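Local coordinates for protein putative invasin (Yersinia pseudotuberculosis IP 31758, PDB 5N40) that probably acts as a bacterial surface adhesin of the invasin family, presenting a C-type lectin-like domain beyond two immunoglobulin-like domains to mediate cell adhesion, at residues K245-I257 / E265-M278. The protein carries 1 engineered substitution. Numbering follows the deposited sequence.
Sequences KRPYLAAEKPGTI and ETWAMFNQSQAVAM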
loop_
_atom_site.group_PDB
_atom_site.type_symbol
_atom_site.label_atom_id
_atom_site.label_comp_id
_atom_site.label_asym_id
_atom_site.label_seq_id
_atom_site.Cartn_x
_atom_site.Cartn_y
_atom_site.Cartn_z
ATOM N N LYS A 245 -23.281 6.662 -25.325
ATOM C CA LYS A 245 -23.334 6.049 -23.998
ATOM C C LYS A 245 -22.539 4.749 -23.986
ATOM O O LYS A 245 -22.517 4.009 -24.975
ATOM C CB LYS A 245 -24.789 5.780 -23.606
ATOM C CG LYS A 245 -25.025 5.523 -22.125
ATOM C CD LYS A 245 -26.475 5.113 -21.875
ATOM C CE LYS A 245 -26.844 5.181 -20.402
ATOM N NZ LYS A 245 -25.886 4.400 -19.558
ATOM N N ARG A 246 -21.881 4.469 -22.856
ATOM C CA ARG A 246 -21.208 3.193 -22.713
ATOM C C ARG A 246 -22.223 2.067 -22.893
ATOM O O ARG A 246 -23.426 2.271 -22.707
ATOM C CB ARG A 246 -20.535 3.079 -21.342
ATOM C CG ARG A 246 -21.485 3.060 -20.160
ATOM C CD ARG A 246 -20.769 2.565 -18.922
ATOM N NE ARG A 246 -21.584 2.630 -17.708
ATOM C CZ ARG A 246 -22.448 1.696 -17.312
ATOM N NH1 ARG A 246 -22.651 0.597 -18.027
ATOM N NH2 ARG A 246 -23.118 1.863 -16.180
ATOM N N PRO A 247 -21.767 0.872 -23.257
ATOM C CA PRO A 247 -22.683 -0.274 -23.298
ATOM C C PRO A 247 -23.187 -0.630 -21.907
ATOM O O PRO A 247 -22.581 -0.295 -20.886
ATOM C CB PRO A 247 -21.831 -1.401 -23.891
ATOM C CG PRO A 247 -20.421 -0.984 -23.678
ATOM C CD PRO A 247 -20.414 0.513 -23.708
ATOM N N TYR A 248 -24.319 -1.331 -21.889
ATOM C CA TYR A 248 -24.974 -1.731 -20.651
ATOM C C TYR A 248 -24.427 -3.059 -20.151
ATOM O O TYR A 248 -24.172 -3.977 -20.937
ATOM C CB TYR A 248 -26.485 -1.876 -20.862
ATOM C CG TYR A 248 -27.255 -0.582 -20.963
ATOM C CD1 TYR A 248 -27.671 0.089 -19.824
ATOM C CD2 TYR A 248 -27.594 -0.044 -22.200
ATOM C CE1 TYR A 248 -28.391 1.267 -19.909
ATOM C CE2 TYR A 248 -28.308 1.132 -22.293
ATOM C CZ TYR A 248 -28.706 1.782 -21.143
ATOM O OH TYR A 248 -29.425 2.950 -21.218
ATOM N N LEU A 249 -24.269 -3.163 -18.833
ATOM C CA LEU A 249 -24.083 -4.466 -18.215
ATOM C C LEU A 249 -25.344 -5.304 -18.381
ATOM O O LEU A 249 -26.458 -4.782 -18.429
ATOM C CB LEU A 249 -23.767 -4.326 -16.724
ATOM C CG LEU A 249 -22.427 -3.705 -16.325
ATOM C CD1 LEU A 249 -22.396 -3.452 -14.814
ATOM C CD2 LEU A 249 -21.267 -4.590 -16.736
ATOM N N ALA A 250 -25.155 -6.620 -18.464
ATOM C CA ALA A 250 -26.298 -7.527 -18.465
ATOM C C ALA A 250 -27.187 -7.277 -17.253
ATOM O O ALA A 250 -28.420 -7.279 -17.360
ATOM C CB ALA A 250 -25.807 -8.973 -18.493
ATOM N N ALA A 251 -26.574 -7.035 -16.094
ATOM C CA ALA A 251 -27.326 -6.760 -14.876
ATOM C C ALA A 251 -28.117 -5.460 -14.960
ATOM O O ALA A 251 -29.054 -5.270 -14.179
ATOM C CB ALA A 251 -26.374 -6.719 -13.677
ATOM N N GLU A 252 -27.756 -4.559 -15.874
ATOM C CA GLU A 252 -28.503 -3.324 -16.093
ATOM C C GLU A 252 -29.656 -3.486 -17.079
ATOM O O GLU A 252 -30.565 -2.644 -17.094
ATOM C CB GLU A 252 -27.556 -2.223 -16.589
ATOM C CG GLU A 252 -26.639 -1.681 -15.500
ATOM C CD GLU A 252 -25.550 -0.751 -16.013
ATOM O OE1 GLU A 252 -24.979 -1.024 -17.086
ATOM O OE2 GLU A 252 -25.253 0.254 -15.327
ATOM N N LYS A 253 -29.646 -4.539 -17.895
ATOM C CA LYS A 253 -30.701 -4.804 -18.874
ATOM C C LYS A 253 -31.080 -6.275 -18.790
ATOM O O LYS A 253 -30.741 -7.076 -19.672
ATOM C CB LYS A 253 -30.248 -4.423 -20.284
ATOM C CG LYS A 253 -30.084 -2.931 -20.482
ATOM C CD LYS A 253 -31.428 -2.216 -20.572
ATOM C CE LYS A 253 -31.254 -0.714 -20.713
ATOM N NZ LYS A 253 -32.562 0.008 -20.749
ATOM N N PRO A 254 -31.780 -6.666 -17.721
ATOM C CA PRO A 254 -32.090 -8.091 -17.526
ATOM C C PRO A 254 -33.018 -8.666 -18.569
ATOM O O PRO A 254 -33.089 -9.894 -18.688
ATOM C CB PRO A 254 -32.741 -8.119 -16.136
ATOM C CG PRO A 254 -33.261 -6.744 -15.931
ATOM C CD PRO A 254 -32.266 -5.842 -16.603
ATOM N N GLY A 255 -33.721 -7.828 -19.327
ATOM C CA GLY A 255 -34.703 -8.300 -20.279
ATOM C C GLY A 255 -34.170 -8.768 -21.615
ATOM O O GLY A 255 -34.966 -9.194 -22.457
ATOM N N THR A 256 -32.862 -8.712 -21.851
ATOM C CA THR A 256 -32.300 -9.176 -23.110
ATOM C C THR A 256 -31.550 -10.487 -22.910
ATOM O O THR A 256 -30.946 -10.731 -21.859
ATOM C CB THR A 256 -31.362 -8.135 -23.733
ATOM O OG1 THR A 256 -30.899 -8.621 -24.999
ATOM C CG2 THR A 256 -30.175 -7.864 -22.848
ATOM N N ILE A 257 -31.593 -11.319 -23.945
ATOM C CA ILE A 257 -31.030 -12.666 -23.896
ATOM C C ILE A 257 -29.546 -12.666 -24.243
ATOM O O ILE A 257 -28.762 -13.407 -23.643
ATOM C CB ILE A 257 -31.825 -13.584 -24.848
ATOM C CG1 ILE A 257 -33.332 -13.458 -24.594
ATOM C CG2 ILE A 257 -31.370 -15.032 -24.708
ATOM C CD1 ILE A 257 -33.758 -13.744 -23.172
ATOM N N GLU A 265 -16.329 -8.493 -17.059
ATOM C CA GLU A 265 -17.707 -8.055 -16.890
ATOM C C GLU A 265 -18.595 -8.772 -17.901
ATOM O O GLU A 265 -18.135 -9.217 -18.959
ATOM C CB GLU A 265 -17.834 -6.532 -17.071
ATOM C CG GLU A 265 -16.894 -5.704 -16.207
ATOM C CD GLU A 265 -17.288 -5.691 -14.733
ATOM O OE1 GLU A 265 -18.407 -6.157 -14.406
ATOM O OE2 GLU A 265 -16.467 -5.217 -13.908
ATOM N N THR A 266 -19.884 -8.867 -17.569
ATOM C CA THR A 266 -20.881 -9.505 -18.423
ATOM C C THR A 266 -21.789 -8.438 -19.016
ATOM O O THR A 266 -22.499 -7.738 -18.285
ATOM C CB THR A 266 -21.703 -10.530 -17.643
ATOM O OG1 THR A 266 -20.833 -11.553 -17.158
ATOM C CG2 THR A 266 -22.767 -11.162 -18.532
ATOM N N TRP A 267 -21.788 -8.346 -20.337
ATOM C CA TRP A 267 -22.447 -7.264 -21.047
ATOM C C TRP A 267 -23.726 -7.740 -21.716
ATOM O O TRP A 267 -23.816 -8.876 -22.192
ATOM C CB TRP A 267 -21.508 -6.678 -22.096
ATOM C CG TRP A 267 -20.252 -6.167 -21.488
ATOM C CD1 TRP A 267 -19.062 -6.823 -21.381
ATOM C CD2 TRP A 267 -20.066 -4.892 -20.878
ATOM N NE1 TRP A 267 -18.139 -6.023 -20.761
ATOM C CE2 TRP A 267 -18.735 -4.831 -20.437
ATOM C CE3 TRP A 267 -20.902 -3.787 -20.669
ATOM C CZ2 TRP A 267 -18.216 -3.707 -19.789
ATOM C CZ3 TRP A 267 -20.392 -2.681 -20.041
ATOM C CH2 TRP A 267 -19.060 -2.646 -19.603
ATOM N N ALA A 268 -24.713 -6.852 -21.748
ATOM C CA ALA A 268 -25.923 -7.088 -22.519
ATOM C C ALA A 268 -25.638 -6.896 -24.003
ATOM O O ALA A 268 -24.866 -6.016 -24.393
ATOM C CB ALA A 268 -27.032 -6.139 -22.072
ATOM N N MET A 269 -26.277 -7.721 -24.832
ATOM C CA MET A 269 -26.083 -7.691 -26.275
ATOM C C MET A 269 -27.439 -7.771 -26.963
ATOM O O MET A 269 -28.389 -8.340 -26.421
ATOM C CB MET A 269 -25.176 -8.840 -26.739
ATOM C CG MET A 269 -23.849 -8.918 -25.994
ATOM S SD MET A 269 -22.768 -7.487 -26.240
ATOM C CE MET A 269 -21.860 -7.994 -27.695
ATOM N N PHE A 270 -27.519 -7.201 -28.168
ATOM C CA PHE A 270 -28.797 -6.892 -28.793
ATOM C C PHE A 270 -28.756 -7.184 -30.288
ATOM O O PHE A 270 -27.720 -7.034 -30.939
ATOM C CB PHE A 270 -29.164 -5.413 -28.599
ATOM C CG PHE A 270 -29.144 -4.964 -27.172
ATOM C CD1 PHE A 270 -27.955 -4.586 -26.569
ATOM C CD2 PHE A 270 -30.313 -4.918 -26.433
ATOM C CE1 PHE A 270 -27.937 -4.174 -25.249
ATOM C CE2 PHE A 270 -30.300 -4.506 -25.113
ATOM C CZ PHE A 270 -29.109 -4.133 -24.523
ATOM N N ASN A 271 -29.902 -7.594 -30.829
ATOM C CA ASN A 271 -30.089 -7.571 -32.272
ATOM C C ASN A 271 -30.621 -6.198 -32.666
ATOM O O ASN A 271 -30.835 -5.323 -31.822
ATOM C CB ASN A 271 -31.014 -8.699 -32.738
ATOM C CG ASN A 271 -32.439 -8.559 -32.224
ATOM O OD1 ASN A 271 -32.849 -7.505 -31.736
ATOM N ND2 ASN A 271 -33.209 -9.638 -32.344
ATOM N N GLN A 272 -30.843 -5.998 -33.966
ATOM C CA GLN A 272 -31.176 -4.663 -34.453
ATOM C C GLN A 272 -32.505 -4.173 -33.884
ATOM O O GLN A 272 -32.617 -3.023 -33.444
ATOM C CB GLN A 272 -31.199 -4.656 -35.980
ATOM C CG GLN A 272 -31.264 -3.265 -36.581
ATOM C CD GLN A 272 -29.966 -2.483 -36.436
ATOM O OE1 GLN A 272 -28.889 -3.056 -36.253
ATOM N NE2 GLN A 272 -30.064 -1.160 -36.543
ATOM N N SER A 273 -33.533 -5.025 -33.886
ATOM C CA SER A 273 -34.843 -4.571 -33.428
ATOM C C SER A 273 -34.827 -4.234 -31.941
ATOM O O SER A 273 -35.464 -3.265 -31.511
ATOM C CB SER A 273 -35.904 -5.629 -33.736
ATOM O OG SER A 273 -35.616 -6.848 -33.085
ATOM N N GLN A 274 -34.102 -5.018 -31.139
ATOM C CA GLN A 274 -33.986 -4.715 -29.716
ATOM C C GLN A 274 -33.292 -3.379 -29.495
ATOM O O GLN A 274 -33.688 -2.597 -28.620
ATOM C CB GLN A 274 -33.208 -5.816 -29.003
ATOM C CG GLN A 274 -33.944 -7.117 -28.807
ATOM C CD GLN A 274 -33.035 -8.166 -28.206
ATOM O OE1 GLN A 274 -31.952 -8.436 -28.731
ATOM N NE2 GLN A 274 -33.452 -8.742 -27.081
ATOM N N ALA A 275 -32.235 -3.113 -30.262
ATOM C CA ALA A 275 -31.481 -1.877 -30.089
ATOM C C ALA A 275 -32.357 -0.658 -30.348
ATOM O O ALA A 275 -32.429 0.257 -29.523
ATOM C CB ALA A 275 -30.270 -1.874 -31.019
ATOM N N VAL A 276 -33.036 -0.630 -31.497
ATOM C CA VAL A 276 -33.808 0.551 -31.863
ATOM C C VAL A 276 -35.008 0.724 -30.946
ATOM O O VAL A 276 -35.482 1.846 -30.740
ATOM C CB VAL A 276 -34.230 0.478 -33.342
ATOM C CG1 VAL A 276 -33.009 0.361 -34.224
ATOM C CG2 VAL A 276 -35.177 -0.693 -33.580
ATOM N N ALA A 277 -35.524 -0.369 -30.379
ATOM C CA ALA A 277 -36.580 -0.242 -29.385
ATOM C C ALA A 277 -36.060 0.350 -28.084
ATOM O O ALA A 277 -36.836 0.957 -27.337
ATOM C CB ALA A 277 -37.223 -1.602 -29.115
ATOM N N MET A 278 -34.763 0.208 -27.806
ATOM C CA MET A 278 -34.196 0.665 -26.544
ATOM C C MET A 278 -33.763 2.123 -26.587
ATOM O O MET A 278 -33.925 2.843 -25.593
ATOM C CB MET A 278 -32.998 -0.207 -26.169
ATOM C CG MET A 278 -32.253 0.255 -24.929
ATOM S SD MET A 278 -30.940 -0.880 -24.476
ATOM C CE MET A 278 -29.827 -0.713 -25.875
HETATM O O HOH W 1 -23.800 -7.934 -15.697
HETATM O O HOH W 2 -30.201 -10.217 -26.920
#
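Leu-249, whose branched end offers a methyl to the flat indole, lays CD2 over one face of the six-membered ring of Trp-267, 4.0 Å from the ring centroid and 13° off the normal, a CH-pi contact. The same two residues form a single backbone bridge, flanked by Ala-268 N donating to Tyr-248 O at 3.0 Å and Ala-250 N to Thr-266 O at 2.9 Å. A water shares Thr-266 O, linking it to Ala-251 N. The small Ala-268 lets the loop come close, and its CB meets Thr-256 CG2 at 3.7 Å. Thr-256 serves two neighbours: besides that methyl, it turns OG1 opposite its own backbone N (chi1 -177°), 2.9 Å from Met-269 O. Further along, Met-278 SD makes an oblique Met-aromatic contact with the Tyr-248 ring, 4.8 Å from its centroid. The flexible chain of Lys-253, bent at chi2 (-74°), carries CE over the centre of that ring and to 3.8 Å from Met-278 SD.

Behind this shell, Arg-246 grips Glu-252 end-on through NH1 and NH2 in a salt bridge, and Glu-252 OE1 also accepts from Leu-249 N, bracing the loop; Glu-235 takes Arg-246 NE. Trp-267 NE1 donates to Glu-262 O, which helps set the indole's rotation. A capping box of Asn-271 and Gln-274 starts helix 272-278, which carries Met-278. The contact thus packs a long loop against a strand and the following helix, within the C-type lectin-like adhesion domain.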